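Local coordinates for protein L-lactate dehydrogenase (Trichomonas vaginalis, PDB 4UUL) that interconverts pyruvate and L-lactate with the cofactor NAD(H), and belongs to a family generally assigned NAD-dependent malate dehydrogenase activity, at residues B[75-80]-B[109-114]; B[51-56]-B[67-72]; B[20-25]-B[57-62]; B[113-116]-B[122-125]. The protein carries 1 engineered substitution. All coordinates share one frame; numbering follows the deposited sequence. Where two conformers were deposited one is given.

Interaction 1. Residues B[75-80]-B[109-114]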
loop_
_atom_site.group_PDB
_atom_site.type_symbol
_atom_site.label_atom_id
_atom_site.label_comp_id
_atom_site.label_asym_id
_atom_site.label_seq_id
_atom_site.Cartn_x
_atom_site.Cartn_y
_atom_site.Cartn_z
ATOM N N ALA B 75 10.960 -2.852 -23.719
ATOM C CA ALA B 75 10.149 -3.778 -22.954
ATOM C C ALA B 75 9.252 -3.024 -21.956
ATOM O O ALA B 75 8.153 -3.471 -21.629
ATOM C CB ALA B 75 11.038 -4.758 -22.232
ATOM N N ALA B 76 9.746 -1.916 -21.415
ATOM C CA ALA B 76 9.026 -1.165 -20.412
ATOM C C ALA B 76 7.868 -0.367 -21.006
ATOM O O ALA B 76 6.829 -0.230 -20.375
ATOM C CB ALA B 76 9.986 -0.244 -19.699
ATOM N N PHE B 77 8.049 0.163 -22.214
ATOM C CA PHE B 77 7.077 1.100 -22.787
ATOM C C PHE B 77 6.136 0.467 -23.817
ATOM O O PHE B 77 5.163 1.072 -24.219
ATOM C CB PHE B 77 7.765 2.331 -23.423
ATOM C CG PHE B 77 8.385 3.291 -22.413
ATOM C CD1 PHE B 77 9.663 3.078 -21.932
ATOM C CD2 PHE B 77 7.690 4.386 -21.937
ATOM C CE1 PHE B 77 10.235 3.928 -21.027
ATOM C CE2 PHE B 77 8.282 5.240 -21.028
ATOM C CZ PHE B 77 9.528 5.007 -20.573
ATOM N N LYS B 78 6.436 -0.747 -24.262
ATOM C CA LYS B 78 5.702 -1.375 -25.360
ATOM C C LYS B 78 4.217 -1.564 -25.048
ATOM O O LYS B 78 3.835 -2.295 -24.141
ATOM C CB LYS B 78 6.337 -2.693 -25.779
ATOM C CG LYS B 78 5.687 -3.274 -27.005
ATOM C CD LYS B 78 6.462 -4.491 -27.502
ATOM C CE LYS B 78 5.791 -5.129 -28.718
ATOM N NZ LYS B 78 6.574 -6.275 -29.291
ATOM N N ASP B 79 3.390 -0.886 -25.817
ATOM C CA ASP B 79 1.941 -1.030 -25.813
ATOM C C ASP B 79 1.325 -0.729 -24.450
ATOM O O ASP B 79 0.246 -1.262 -24.123
ATOM C CB ASP B 79 1.511 -2.405 -26.341
ATOM C CG ASP B 79 1.942 -2.647 -27.788
ATOM O OD1 ASP B 79 2.034 -1.676 -28.555
ATOM O OD2 ASP B 79 2.170 -3.802 -28.161
ATOM N N ILE B 80 1.925 0.182 -23.695
ATOM C CA ILE B 80 1.343 0.567 -22.419
ATOM C C ILE B 80 0.094 1.429 -22.570
ATOM O O ILE B 80 0.002 2.234 -23.496
ATOM C CB ILE B 80 2.374 1.185 -21.456
ATOM C CG1 ILE B 80 2.974 2.476 -22.036
ATOM C CG2 ILE B 80 3.440 0.139 -21.113
ATOM C CD1 ILE B 80 3.740 3.257 -21.015
ATOM N N LYS B 109 13.459 14.098 -22.092
ATOM C CA LYS B 109 13.481 14.045 -23.528
ATOM C C LYS B 109 13.500 12.574 -23.979
ATOM O O LYS B 109 12.733 12.147 -24.861
ATOM C CB LYS B 109 14.727 14.792 -24.051
ATOM C CG LYS B 109 15.037 14.550 -25.521
ATOM C CD LYS B 109 16.167 15.423 -26.040
ATOM C CE LYS B 109 16.497 15.225 -27.489
ATOM N NZ LYS B 109 16.887 13.862 -27.785
ATOM N N ASN B 110 14.397 11.783 -23.403
ATOM C CA ASN B 110 14.528 10.365 -23.801
ATOM C C ASN B 110 13.215 9.626 -23.518
ATOM O O ASN B 110 12.762 8.809 -24.331
ATOM C CB ASN B 110 15.647 9.710 -23.018
ATOM C CG ASN B 110 17.017 10.206 -23.430
ATOM O OD1 ASN B 110 17.166 10.870 -24.431
ATOM N ND2 ASN B 110 17.998 9.956 -22.599
ATOM N N THR B 111 12.595 9.944 -22.391
ATOM C CA THR B 111 11.375 9.235 -22.022
ATOM C C THR B 111 10.211 9.597 -22.976
ATOM O O THR B 111 9.405 8.747 -23.370
ATOM C CB THR B 111 11.010 9.550 -20.582
ATOM O OG1 THR B 111 12.013 9.078 -19.714
ATOM C CG2 THR B 111 9.702 8.957 -20.205
ATOM N N GLY B 112 10.124 10.869 -23.356
ATOM C CA GLY B 112 9.124 11.262 -24.326
ATOM C C GLY B 112 9.299 10.505 -25.637
ATOM O O GLY B 112 8.320 10.065 -26.295
ATOM N N GLU B 113 10.547 10.319 -26.040
ATOM C CA GLU B 113 10.846 9.585 -27.272
ATOM C C GLU B 113 10.449 8.110 -27.149
ATOM O O GLU B 113 9.835 7.555 -28.061
ATOM C CB GLU B 113 12.312 9.739 -27.581
ATOM C CG GLU B 113 12.673 11.154 -28.091
ATOM C CD GLU B 113 14.149 11.432 -28.036
ATOM O OE1 GLU B 113 14.905 10.548 -27.604
ATOM O OE2 GLU B 113 14.570 12.536 -28.433
ATOM N N TYR B 114 10.700 7.486 -25.994
ATOM C CA TYR B 114 10.318 6.082 -25.794
ATOM C C TYR B 114 8.781 5.958 -25.815
ATOM O O TYR B 114 8.230 5.014 -26.369
ATOM C CB TYR B 114 10.825 5.581 -24.468
ATOM C CG TYR B 114 12.306 5.592 -24.262
ATOM C CD1 TYR B 114 13.186 5.367 -25.313
ATOM C CD2 TYR B 114 12.834 5.811 -22.990
ATOM C CE1 TYR B 114 14.569 5.343 -25.115
ATOM C CE2 TYR B 114 14.193 5.818 -22.786
ATOM C CZ TYR B 114 15.056 5.575 -23.840
ATOM O OH TYR B 114 16.411 5.564 -23.663
#
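Phe77 packs against the helix 97-118 through one face of its ring, and the group lying over that face is the beta carbon of Tyr114. This CH-pi contact is the tight part: Tyr114 CB sits 3.8 Å from the centroid of the Phe77 ring and 12° off its normal. Phe77 holds CG beside its backbone N and anti to the carbonyl carbon (chi1 -71°), which carries the ring across to the helix. At the far end of the ring, the methyl Thr111 CG2 reaches Phe77 CZ at 4.0 Å, coming from three residues before Tyr114; the hydroxyl of Thr111 is taken up by Ile107 O.

The fold explains the position. Helix 73-77 belongs to the connection that leads from edge strand 64-70 of the Rossmann sheet to strand 82-85 on the other side of strand 5-10. Phe77 is buried there, also touching Leu8 and Leu40 of the sheet and Leu115 and Trp118 of the helix.

Toward the outside the packing thins. The Tyr114 ring leads away from Phe77; the two ring centroids are 5.6 Å apart with planes at 46°, an oblique pairing. Beyond the helix end, Lys78 and Asp79 are exposed in a type II turn from Phe77 to Ile80. On the partly exposed helix surface Lys109 NZ bridges to Glu113 OE2 at 2.7 Å, on the syn side of the carboxylate.

Interaction 2. Residues B[51-56]-B[67-72]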
loop_
_atom_site.group_PDB
_atom_site.type_symbol
_atom_site.label_atom_id
_atom_site.label_comp_id
_atom_site.label_asym_id
_atom_site.label_seq_id
_atom_site.Cartn_x
_atom_site.Cartn_y
_atom_site.Cartn_z
ATOM N N ALA B 51 13.233 -8.610 -5.910
ATOM C CA ALA B 51 12.559 -8.758 -4.627
ATOM C C ALA B 51 11.116 -8.259 -4.690
ATOM O O ALA B 51 10.220 -8.887 -4.131
ATOM C CB ALA B 51 13.304 -8.031 -3.521
ATOM N N LEU B 52 10.883 -7.120 -5.329
ATOM C CA LEU B 52 9.517 -6.590 -5.494
ATOM C C LEU B 52 8.648 -7.613 -6.212
ATOM O O LEU B 52 7.550 -7.906 -5.792
ATOM C CB LEU B 52 9.497 -5.222 -6.217
ATOM C CG LEU B 52 8.147 -4.885 -6.894
ATOM C CD1 LEU B 52 7.119 -4.724 -5.854
ATOM C CD2 LEU B 52 8.288 -3.583 -7.682
ATOM N N THR B 53 9.139 -8.139 -7.331
ATOM C CA THR B 53 8.313 -9.059 -8.090
ATOM C C THR B 53 8.026 -10.328 -7.314
ATOM O O THR B 53 6.946 -10.913 -7.455
ATOM C CB THR B 53 8.840 -9.368 -9.484
ATOM O OG1 THR B 53 10.063 -10.074 -9.401
ATOM C CG2 THR B 53 9.023 -8.080 -10.280
ATOM N N MET B 54 8.968 -10.757 -6.481
ATOM C CA MET B 54 8.719 -11.952 -5.678
ATOM C C MET B 54 7.569 -11.672 -4.690
ATOM O O MET B 54 6.724 -12.557 -4.431
ATOM C CB MET B 54 9.965 -12.280 -4.929
ATOM C CG MET B 54 11.040 -12.912 -5.769
ATOM S SD MET B 54 12.653 -13.041 -4.906
ATOM C CE MET B 54 12.457 -14.561 -4.019
ATOM N N GLU B 55 7.534 -10.490 -4.083
ATOM C CA GLU B 55 6.416 -10.151 -3.214
ATOM C C GLU B 55 5.125 -10.010 -3.955
ATOM O O GLU B 55 4.074 -10.470 -3.440
ATOM C CB GLU B 55 6.693 -8.948 -2.329
ATOM C CG GLU B 55 7.697 -9.262 -1.245
ATOM C CD GLU B 55 7.623 -8.257 -0.134
ATOM O OE1 GLU B 55 6.633 -8.290 0.647
ATOM O OE2 GLU B 55 8.520 -7.378 -0.052
ATOM N N LEU B 56 5.160 -9.447 -5.159
ATOM C CA LEU B 56 3.930 -9.406 -5.950
ATOM C C LEU B 56 3.404 -10.811 -6.189
ATOM O O LEU B 56 2.218 -11.082 -5.998
ATOM C CB LEU B 56 4.154 -8.707 -7.277
ATOM C CG LEU B 56 4.474 -7.230 -7.272
ATOM C CD1 LEU B 56 4.831 -6.769 -8.694
ATOM C CD2 LEU B 56 3.274 -6.429 -6.804
ATOM N N PHE B 67 3.692 -9.451 -15.298
ATOM C CA PHE B 67 4.570 -8.314 -15.168
ATOM C C PHE B 67 5.863 -8.610 -15.932
ATOM O O PHE B 67 6.186 -9.764 -16.248
ATOM C CB PHE B 67 4.908 -8.049 -13.699
ATOM C CG PHE B 67 5.572 -9.201 -13.027
ATOM C CD1 PHE B 67 6.933 -9.381 -13.105
ATOM C CD2 PHE B 67 4.827 -10.117 -12.323
ATOM C CE1 PHE B 67 7.544 -10.489 -12.508
ATOM C CE2 PHE B 67 5.423 -11.206 -11.726
ATOM C CZ PHE B 67 6.783 -11.379 -11.813
ATOM N N VAL B 68 6.609 -7.549 -16.172
ATOM C CA VAL B 68 7.975 -7.648 -16.654
ATOM C C VAL B 68 8.797 -6.641 -15.858
ATOM O O VAL B 68 8.424 -5.492 -15.707
ATOM C CB VAL B 68 8.110 -7.401 -18.173
ATOM C CG1 VAL B 68 7.675 -6.015 -18.610
ATOM C CG2 VAL B 68 9.543 -7.701 -18.617
ATOM N N ALA B 69 9.878 -7.116 -15.276
ATOM C CA ALA B 69 10.862 -6.286 -14.575
ATOM C C ALA B 69 12.031 -6.169 -15.491
ATOM O O ALA B 69 12.597 -7.187 -15.962
ATOM C CB ALA B 69 11.326 -7.011 -13.333
ATOM N N THR B 70 12.412 -4.942 -15.809
ATOM C CA THR B 70 13.369 -4.727 -16.899
ATOM C C THR B 70 14.198 -3.466 -16.723
ATOM O O THR B 70 13.784 -2.541 -16.008
ATOM C CB THR B 70 12.605 -4.688 -18.234
ATOM O OG1 THR B 70 13.519 -4.658 -19.316
ATOM C CG2 THR B 70 11.694 -3.485 -18.349
ATOM N N THR B 71 15.342 -3.444 -17.365
ATOM C CA THR B 71 16.095 -2.214 -17.570
ATOM C C THR B 71 15.950 -1.650 -18.995
ATOM O O THR B 71 16.532 -0.637 -19.306
ATOM C CB THR B 71 17.574 -2.435 -17.314
ATOM O OG1 THR B 71 18.071 -3.384 -18.254
ATOM C CG2 THR B 71 17.767 -2.995 -15.910
ATOM N N ASP B 72 15.209 -2.331 -19.846
ATOM C CA ASP B 72 15.142 -2.045 -21.263
ATOM C C ASP B 72 13.948 -1.151 -21.582
ATOM O O ASP B 72 12.784 -1.542 -21.341
ATOM C CB ASP B 72 14.946 -3.345 -22.042
ATOM C CG ASP B 72 14.853 -3.106 -23.503
ATOM O OD1 ASP B 72 15.805 -2.515 -24.023
ATOM O OD2 ASP B 72 13.829 -3.465 -24.123
#
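Thr53, on helix 46-57, and Phe67, on strand 64-70, make most of this contact by van der Waals packing. Two carbons of the threonine bear on one side of the phenyl ring, from CD1 to CZ: Thr53 CB lies 3.5 Å from Phe67 CE1, and the methyl Thr53 CG2 is 3.7 Å from Phe67 CD1. The approach is oblique to the ring. Further along the strand the same methyl touches Ala69, with Thr53 CG2 to Ala69 CB at 4.0 Å. Thr53 can offer carbon to both because its CG2 lies anti to the carbonyl carbon, while OG1 sits between the backbone N and the carbonyl carbon (chi1 66°), where it meets Thr50 O.

These are the last two elements of the beta-alpha-beta unit formed by strand 35-40, helix 46-57 and strand 64-70, within the NAD-binding Rossmann domain. Strand 64-70 is one of the two edge strands of the parallel sheet, and Thr70 pairs through its backbone with Leu39 and Asp41, the latter a residue that binds NADH.

Hydrogen bonds work around the packing, not through it. Thr53 OG1 is bound to Thr50 O within its own helix. Where the strand ends, Thr70 OG1 accepts from Asp72 N at 2.9 Å and 164°, an ST turn, and Asp72 then serves as N-cap of helix 73-77 through OD2 and Ala75 N.

Polar contacts with the second subunit come from the helix: Glu55 OE1 is bound by Ser243 OG and Ala241 N of that chain.

Interaction 3. Residues B[20-25]-B[57-62]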
loop_
_atom_site.group_PDB
_atom_site.type_symbol
_atom_site.label_atom_id
_atom_site.label_comp_id
_atom_site.label_asym_id
_atom_site.label_seq_id
_atom_site.Cartn_x
_atom_site.Cartn_y
_atom_site.Cartn_z
ATOM N N LEU B 20 3.154 1.352 -4.914
ATOM C CA LEU B 20 2.294 1.549 -6.060
ATOM C C LEU B 20 1.992 0.267 -6.823
ATOM O O LEU B 20 0.856 0.020 -7.223
ATOM C CB LEU B 20 2.961 2.589 -6.951
ATOM C CG LEU B 20 2.279 3.102 -8.169
ATOM C CD1 LEU B 20 0.931 3.766 -7.828
ATOM C CD2 LEU B 20 3.231 4.094 -8.904
ATOM N N SER B 21 3.019 -0.514 -7.066
ATOM C CA SER B 21 2.816 -1.767 -7.771
ATOM C C SER B 21 1.863 -2.685 -7.035
ATOM O O SER B 21 0.968 -3.235 -7.652
ATOM C CB SER B 21 4.143 -2.473 -8.048
ATOM O OG SER B 21 4.826 -2.795 -6.845
ATOM N N HIS B 22 2.039 -2.825 -5.727
ATOM C CA HIS B 22 1.124 -3.683 -4.989
ATOM C C HIS B 22 -0.309 -3.135 -4.954
ATOM O O HIS B 22 -1.278 -3.876 -5.091
ATOM C CB HIS B 22 1.637 -3.906 -3.565
ATOM C CG HIS B 22 2.739 -4.913 -3.441
ATOM N ND1 HIS B 22 4.062 -4.610 -3.630
ATOM C CD2 HIS B 22 2.700 -6.238 -3.141
ATOM C CE1 HIS B 22 4.783 -5.714 -3.481
ATOM N NE2 HIS B 22 3.979 -6.706 -3.193
ATOM N N TRP B 23 -0.421 -1.829 -4.830
ATOM C CA TRP B 23 -1.718 -1.196 -4.731
ATOM C C TRP B 23 -2.465 -1.391 -6.035
ATOM O O TRP B 23 -3.624 -1.788 -6.053
ATOM C CB TRP B 23 -1.535 0.270 -4.378
ATOM C CG TRP B 23 -2.688 0.914 -3.603
ATOM C CD1 TRP B 23 -3.966 0.461 -3.514
ATOM C CD2 TRP B 23 -2.625 2.077 -2.758
ATOM N NE1 TRP B 23 -4.731 1.315 -2.742
ATOM C CE2 TRP B 23 -3.922 2.300 -2.243
ATOM C CE3 TRP B 23 -1.608 2.944 -2.394
ATOM C CZ2 TRP B 23 -4.213 3.345 -1.378
ATOM C CZ3 TRP B 23 -1.903 3.986 -1.540
ATOM C CH2 TRP B 23 -3.190 4.181 -1.051
ATOM N N ILE B 24 -1.788 -1.163 -7.143
ATOM C CA ILE B 24 -2.398 -1.370 -8.458
ATOM C C ILE B 24 -2.756 -2.855 -8.671
ATOM O O ILE B 24 -3.848 -3.196 -9.152
ATOM C CB ILE B 24 -1.480 -0.864 -9.575
ATOM C CG1 ILE B 24 -1.406 0.677 -9.490
ATOM C CG2 ILE B 24 -2.026 -1.261 -10.956
ATOM C CD1 ILE B 24 -0.362 1.289 -10.323
ATOM N N ALA B 25 -1.836 -3.747 -8.303
ATOM C CA ALA B 25 -2.068 -5.176 -8.488
ATOM C C ALA B 25 -3.240 -5.689 -7.655
ATOM O O ALA B 25 -3.831 -6.711 -8.010
ATOM C CB ALA B 25 -0.847 -5.970 -8.189
ATOM N N GLU B 57 4.302 -11.714 -6.600
ATOM C CA GLU B 57 3.930 -13.119 -6.780
ATOM C C GLU B 57 3.282 -13.710 -5.542
ATOM O O GLU B 57 2.247 -14.382 -5.626
ATOM C CB GLU B 57 5.166 -13.932 -7.193
ATOM C CG GLU B 57 5.615 -13.605 -8.572
ATOM C CD GLU B 57 6.945 -14.250 -8.970
ATOM O OE1 GLU B 57 7.688 -14.704 -8.088
ATOM O OE2 GLU B 57 7.205 -14.357 -10.187
ATOM N N ASP B 58 3.889 -13.431 -4.404
ATOM C CA ASP B 58 3.490 -14.011 -3.135
ATOM C C ASP B 58 2.202 -13.400 -2.551
ATOM O O ASP B 58 1.724 -13.833 -1.481
ATOM C CB ASP B 58 4.595 -13.787 -2.102
ATOM C CG ASP B 58 5.807 -14.658 -2.344
ATOM O OD1 ASP B 58 5.765 -15.509 -3.277
ATOM O OD2 ASP B 58 6.786 -14.552 -1.562
ATOM N N CYS B 59 1.604 -12.472 -3.272
ATOM C CA CYS B 59 0.264 -11.999 -2.918
ATOM C C CYS B 59 -0.831 -12.809 -3.629
ATOM O O CYS B 59 -1.989 -12.655 -3.273
ATOM C CB CYS B 59 0.117 -10.518 -3.270
ATOM S SG CYS B 59 1.093 -9.438 -2.206
ATOM N N ALA B 60 -0.494 -13.545 -4.685
ATOM C CA ALA B 60 -1.498 -14.302 -5.438
ATOM C C ALA B 60 -2.653 -13.407 -5.831
ATOM O O ALA B 60 -3.819 -13.733 -5.682
ATOM C CB ALA B 60 -1.949 -15.560 -4.651
ATOM N N PHE B 61 -2.334 -12.243 -6.398
ATOM C CA PHE B 61 -3.344 -11.248 -6.756
ATOM C C PHE B 61 -4.192 -11.732 -7.932
ATOM O O PHE B 61 -3.651 -11.927 -9.011
ATOM C CB PHE B 61 -2.651 -9.961 -7.204
ATOM C CG PHE B 61 -2.108 -9.104 -6.106
ATOM C CD1 PHE B 61 -2.925 -8.622 -5.101
ATOM C CD2 PHE B 61 -0.783 -8.729 -6.132
ATOM C CE1 PHE B 61 -2.442 -7.715 -4.122
ATOM C CE2 PHE B 61 -0.291 -7.822 -5.176
ATOM C CZ PHE B 61 -1.134 -7.318 -4.179
ATOM N N PRO B 62 -5.526 -11.802 -7.770
ATOM C CA PRO B 62 -6.323 -12.206 -8.926
ATOM C C PRO B 62 -6.279 -11.199 -10.082
ATOM O O PRO B 62 -6.537 -11.535 -11.241
ATOM C CB PRO B 62 -7.754 -12.335 -8.375
ATOM C CG PRO B 62 -7.725 -11.693 -7.038
ATOM C CD PRO B 62 -6.327 -11.744 -6.534
#
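Phe61 lies with its ring against the C-terminal end of helix 15-25, and apolar packing dominates. Ala25 CB is 3.4 Å from Phe61 CD2 on one face, and the carbonyl carbon of Ala25 stands over the ring centre on that same side. The opposite face is covered near its rim by CB of Cys59, so the ring is enclosed between helix and turn. It also meets the backbone of the helix, His22 O lying 3.6 Å from Phe61 CZ.

A sulfur-aromatic contact adds to this. Cys59 SG comes to the edge of the His22 ring, almost in its plane, with His22 CD2 the closest atom at 3.7 Å. His22 CG lies beside the backbone N, anti to the carbonyl carbon (chi1 -78°), which brings the imidazole edge over to Cys59. His22 ND1 is hydrogen-bonded to Tyr18 O one turn back, which helps fix the ring's rotation.

Helix 15-25 is the first helix of the Rossmann fold, following the glycine-rich loop; Gln15 and Ile16 at its start bind NADH. Segment 57-62 links helix 46-57 to strand 64-70.

Charged partners belong to the second subunit: Asp58 forms salt bridges with its Arg161 and Arg228, and Cys59 O accepts from its Lys246.

Interaction 4. Residues B[113-116]-B[122-125]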
loop_
_atom_site.group_PDB
_atom_site.type_symbol
_atom_site.label_atom_id
_atom_site.label_comp_id
_atom_site.label_asym_id
_atom_site.label_seq_id
_atom_site.Cartn_x
_atom_site.Cartn_y
_atom_site.Cartn_z
ATOM N N GLU B 113 10.547 10.319 -26.040
ATOM C CA GLU B 113 10.846 9.585 -27.272
ATOM C C GLU B 113 10.449 8.110 -27.149
ATOM O O GLU B 113 9.835 7.555 -28.061
ATOM C CB GLU B 113 12.312 9.739 -27.581
ATOM C CG GLU B 113 12.673 11.154 -28.091
ATOM C CD GLU B 113 14.149 11.432 -28.036
ATOM O OE1 GLU B 113 14.905 10.548 -27.604
ATOM O OE2 GLU B 113 14.570 12.536 -28.433
ATOM N N TYR B 114 10.700 7.486 -25.994
ATOM C CA TYR B 114 10.318 6.082 -25.794
ATOM C C TYR B 114 8.781 5.958 -25.815
ATOM O O TYR B 114 8.230 5.014 -26.369
ATOM C CB TYR B 114 10.825 5.581 -24.468
ATOM C CG TYR B 114 12.306 5.592 -24.262
ATOM C CD1 TYR B 114 13.186 5.367 -25.313
ATOM C CD2 TYR B 114 12.834 5.811 -22.990
ATOM C CE1 TYR B 114 14.569 5.343 -25.115
ATOM C CE2 TYR B 114 14.193 5.818 -22.786
ATOM C CZ TYR B 114 15.056 5.575 -23.840
ATOM O OH TYR B 114 16.411 5.564 -23.663
ATOM N N LEU B 115 8.071 6.876 -25.163
ATOM C CA LEU B 115 6.622 6.855 -25.175
ATOM C C LEU B 115 6.058 6.926 -26.591
ATOM O O LEU B 115 5.177 6.178 -26.977
ATOM C CB LEU B 115 6.054 7.996 -24.342
ATOM C CG LEU B 115 6.233 7.855 -22.834
ATOM C CD1 LEU B 115 6.127 9.214 -22.122
ATOM C CD2 LEU B 115 5.117 6.928 -22.293
ATOM N N SER B 116 6.540 7.892 -27.344
ATOM C CA SER B 116 6.074 8.077 -28.694
ATOM C C SER B 116 6.324 6.830 -29.534
ATOM O O SER B 116 5.467 6.395 -30.306
ATOM C CB SER B 116 6.739 9.279 -29.325
ATOM O OG SER B 116 6.289 9.438 -30.658
ATOM N N SER B 122 -3.063 6.062 -27.004
ATOM C CA SER B 122 -4.000 6.447 -25.959
ATOM C C SER B 122 -3.372 6.536 -24.584
ATOM O O SER B 122 -4.050 6.810 -23.595
ATOM C CB SER B 122 -5.159 5.473 -25.922
ATOM O OG SER B 122 -4.663 4.145 -25.884
ATOM N N VAL B 123 -2.067 6.329 -24.505
ATOM C CA VAL B 123 -1.407 6.265 -23.197
ATOM C C VAL B 123 -1.677 7.506 -22.340
ATOM O O VAL B 123 -1.608 8.634 -22.828
ATOM C CB VAL B 123 0.146 6.029 -23.348
ATOM C CG1 VAL B 123 0.819 7.215 -24.053
ATOM C CG2 VAL B 123 0.851 5.690 -22.033
ATOM N N LYS B 124 -1.903 7.303 -21.052
ATOM C CA LYS B 124 -2.011 8.384 -20.097
ATOM C C LYS B 124 -0.748 8.392 -19.214
ATOM O O LYS B 124 -0.504 7.465 -18.428
ATOM C CB LYS B 124 -3.304 8.248 -19.254
ATOM C CG LYS B 124 -4.542 8.453 -20.122
ATOM C CD LYS B 124 -5.864 8.445 -19.435
ATOM C CE LYS B 124 -6.898 9.079 -20.368
ATOM N NZ LYS B 124 -8.156 9.230 -19.749
ATOM N N VAL B 125 0.015 9.459 -19.336
ATOM C CA VAL B 125 1.313 9.600 -18.733
ATOM C C VAL B 125 1.201 10.605 -17.585
ATOM O O VAL B 125 0.941 11.780 -17.791
ATOM C CB VAL B 125 2.352 10.125 -19.748
ATOM C CG1 VAL B 125 3.726 10.232 -19.126
ATOM C CG2 VAL B 125 2.350 9.262 -20.983
#
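Leu115, pointing from helix 97-118 toward the parallel sheet, meets first Val123 and then Val125 of the segment 122-125. At Val123 the touch is slack: its CG2 comes within 4.4 Å of Leu115 CD2. Val123 is nevertheless buried, since Ile80 and Leu146 also lie on it, and its carbonyl oxygen is held by Asn150 ND2.

Lys124 starts the strand 124-127 and takes a different course. Its extended chain carries NZ to the carbonyl oxygens of Trp255 and Gly295, while its backbone pairs with Asp81 and Ala83, joining the strand to its neighbour 82-85.

Val125 brings the segment back to the helix and makes the closer contact. Its side chain and that of Leu115 reach toward each other tip to tip, both leucine methyls taking part. Val125 CG2 is 3.8 Å from Leu115 CD2, and Leu115 CD1 lies against both valine methyls. The valine has CG1 anti to the backbone N (chi1 -178°), a setting that turns both methyls to the leucine. Phe151 of strand 151-153 touches both residues, and the backbone of Val125 pairs with Asn150 and Ser152.

Helix and strand are successive parts of the beta-alpha-beta unit 82-85, 97-118, 124-127. With methyl groups alone meeting, the contact has no directional bond; it depends on shape and burial, while backbone pairing sets the place of the strand.

How the interactions relate
All four contacts lie in the NAD-binding domain, but at different depths: interactions 3 and 4 are buried, interactions 1 and 2 partly so. Interactions 1 and 4 share helix 97-118 and have centres 6 Å apart; they merge where Phe77 CD2 touches Leu115 CD2 at 3.6 Å. Interaction 4 is aliphatic, whereas interaction 1 adds aromatic rings and reaches partly exposed side chains. Interactions 2 and 3, centres 11 Å apart, meet where Leu56 of helix 46-57 packs on His22. Both touch the second subunit, where charged and polar side chains border apolar centres; interaction 3 is buried all the same. Interaction 2 also leads into interaction 1, since helix 73-77 follows strand 64-70.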